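Local coordinates for protein mannose-specific lectin (PDB 1JPC) that binds alpha-D-linked mannose, with high affinity for alpha-(1-3)-mannose oligomers, and displays antiviral activity, at residues T9-G13 with I24-D28. Numbering follows the deposited sequence.
Sequences TLSTG and IMQED. With MAN (alpha-D-mannopyranose), chain D; MAN (alpha-D-mannopyranose), chain B.
G13 N donates a 2.8 Å hydrogen bond to M25 O where the turn after strand 8-10 passes the end of strand 21-25, the two chain directions 63° apart. Glycine suits this turn because its left-handed backbone (positive phi, 83°) would jam a side chain against the preceding carbonyl oxygen. The methyl of T12 crosses E27 obliquely, with CG2 3.3 Å from E27 CA and 3.4 Å from E27 CB. A threonine can serve two directions here: CG2 lies anti to the backbone N and reaches E27, while OG1, beside the N, is hydrogen-bonded to C52 O. E27 likewise gives its aliphatic part to the methyl, CG coming within 3.4 Å of T12 CG2, and its extended chain carries the carboxylate to a salt bridge with R50. M25 brings a flexible, unbranched chain beside the turn: its CG lies 3.9 Å from L10 O, and the bends at chi2 and chi3 lead the sulfur end away, the side chain also packing on L54 and C52. The extended chain of I24 brings CD1 to within 3.9 Å of G13 O, a van der Waals contact. Q26 and D28 open the QxDxNxVxY mannose-binding signature, completed by N30, V32 and Y34; D28 OD2 accepts a 2.8 Å hydrogen bond from O2 of the chain D mannose, and N30 N donates one to D28 OD1, helping fix the carboxylate. The contact thus joins two four-stranded sheets of the beta-prism II fold: L10 pairs with L54 of strand 53-56 in one, and I24 with V32 of strand 31-35 in the other.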
loop_
_atom_site.group_PDB
_atom_site.type_symbol
_atom_site.label_atom_id
_atom_site.label_comp_id
_atom_site.label_asym_id
_atom_site.label_seq_id
_atom_site.Cartn_x
_atom_site.Cartn_y
_atom_site.Cartn_z
ATOM N N THR A 9 -16.028 -11.862 -0.439
ATOM C CA THR A 9 -17.136 -11.021 -0.050
ATOM C C THR A 9 -16.639 -9.862 0.798
ATOM O O THR A 9 -15.661 -9.998 1.539
ATOM C CB THR A 9 -18.161 -11.858 0.783
ATOM O OG1 THR A 9 -19.071 -12.525 -0.096
ATOM C CG2 THR A 9 -18.941 -10.997 1.771
ATOM N N LEU A 10 -17.258 -8.704 0.620
ATOM C CA LEU A 10 -16.950 -7.550 1.443
ATOM C C LEU A 10 -18.159 -7.464 2.367
ATOM O O LEU A 10 -19.285 -7.263 1.900
ATOM C CB LEU A 10 -16.853 -6.263 0.623
ATOM C CG LEU A 10 -15.585 -5.973 -0.175
ATOM C CD1 LEU A 10 -15.671 -4.562 -0.721
ATOM C CD2 LEU A 10 -14.353 -6.135 0.701
ATOM N N SER A 11 -17.952 -7.725 3.652
ATOM C CA SER A 11 -19.037 -7.648 4.621
ATOM C C SER A 11 -19.412 -6.194 4.831
ATOM O O SER A 11 -18.775 -5.292 4.293
ATOM C CB SER A 11 -18.605 -8.252 5.954
ATOM O OG SER A 11 -18.355 -9.635 5.815
ATOM N N THR A 12 -20.446 -5.973 5.627
ATOM C CA THR A 12 -20.909 -4.630 5.927
ATOM C C THR A 12 -19.765 -3.810 6.528
ATOM O O THR A 12 -19.037 -4.292 7.394
ATOM C CB THR A 12 -22.062 -4.694 6.935
ATOM O OG1 THR A 12 -23.068 -5.590 6.451
ATOM C CG2 THR A 12 -22.675 -3.341 7.113
ATOM N N GLY A 13 -19.590 -2.585 6.042
ATOM C CA GLY A 13 -18.535 -1.733 6.555
ATOM C C GLY A 13 -17.169 -1.980 5.940
ATOM O O GLY A 13 -16.250 -1.189 6.174
ATOM N N ILE A 24 -17.041 1.327 -0.751
ATOM C CA ILE A 24 -17.524 0.691 0.460
ATOM C C ILE A 24 -18.940 0.103 0.445
ATOM O O ILE A 24 -19.871 0.682 -0.123
ATOM C CB ILE A 24 -17.368 1.689 1.651
ATOM C CG1 ILE A 24 -17.766 1.041 2.977
ATOM C CG2 ILE A 24 -18.175 2.966 1.382
ATOM C CD1 ILE A 24 -17.504 1.917 4.171
ATOM N N MET A 25 -19.078 -1.061 1.080
ATOM C CA MET A 25 -20.359 -1.738 1.223
ATOM C C MET A 25 -20.939 -1.196 2.536
ATOM O O MET A 25 -20.604 -1.692 3.617
ATOM C CB MET A 25 -20.150 -3.253 1.341
ATOM C CG MET A 25 -21.439 -4.070 1.548
ATOM S SD MET A 25 -22.575 -4.034 0.117
ATOM C CE MET A 25 -23.642 -2.653 0.497
ATOM N N GLN A 26 -21.772 -0.163 2.449
ATOM C CA GLN A 26 -22.344 0.444 3.653
ATOM C C GLN A 26 -23.395 -0.374 4.395
ATOM O O GLN A 26 -24.007 -1.290 3.831
ATOM C CB GLN A 26 -22.874 1.835 3.345
ATOM C CG GLN A 26 -21.797 2.777 2.870
ATOM C CD GLN A 26 -22.330 4.143 2.543
ATOM O OE1 GLN A 26 -23.533 4.341 2.415
ATOM N NE2 GLN A 26 -21.436 5.104 2.417
ATOM N N GLU A 27 -23.601 -0.041 5.667
ATOM C CA GLU A 27 -24.568 -0.764 6.477
ATOM C C GLU A 27 -25.998 -0.498 6.050
ATOM O O GLU A 27 -26.888 -1.292 6.336
ATOM C CB GLU A 27 -24.383 -0.511 7.975
ATOM C CG GLU A 27 -25.101 -1.581 8.807
ATOM C CD GLU A 27 -24.748 -1.578 10.279
ATOM O OE1 GLU A 27 -23.593 -1.250 10.630
ATOM O OE2 GLU A 27 -25.635 -1.927 11.090
ATOM N N ASP A 28 -26.221 0.600 5.337
ATOM C CA ASP A 28 -27.558 0.908 4.852
ATOM C C ASP A 28 -27.768 0.264 3.470
ATOM O O ASP A 28 -28.649 0.667 2.715
ATOM C CB ASP A 28 -27.787 2.422 4.795
ATOM C CG ASP A 28 -26.983 3.107 3.703
ATOM O OD1 ASP A 28 -26.110 2.460 3.086
ATOM O OD2 ASP A 28 -27.227 4.305 3.463
HETATM C C1 MAN D . -27.383 7.749 0.356
HETATM C C2 MAN D . -26.539 7.247 1.531
HETATM C C3 MAN D . -25.231 8.031 1.619
HETATM C C4 MAN D . -24.500 8.017 0.276
HETATM C C5 MAN D . -25.426 8.470 -0.850
HETATM C C6 MAN D . -24.790 8.326 -2.217
HETATM O O1 MAN D . -27.773 9.068 0.558
HETATM O O2 MAN D . -26.251 5.874 1.340
HETATM O O3 MAN D . -24.377 7.459 2.629
HETATM O O4 MAN D . -23.382 8.891 0.347
HETATM O O5 MAN D . -26.635 7.676 -0.868
HETATM O O6 MAN D . -25.733 8.745 -3.226
HETATM C C1 MAN B . -24.030 8.318 3.673
HETATM C C2 MAN B . -22.893 7.706 4.499
HETATM C C3 MAN B . -23.378 6.526 5.351
HETATM C C4 MAN B . -24.636 6.902 6.131
HETATM C C5 MAN B . -25.688 7.466 5.179
HETATM C C6 MAN B . -26.956 7.912 5.889
HETATM O O2 MAN B . -22.329 8.696 5.346
HETATM O O3 MAN B . -22.357 6.159 6.269
HETATM O O4 MAN B . -25.146 5.758 6.803
HETATM O O5 MAN B . -25.149 8.616 4.498
HETATM O O6 MAN B . -26.720 9.072 6.676
#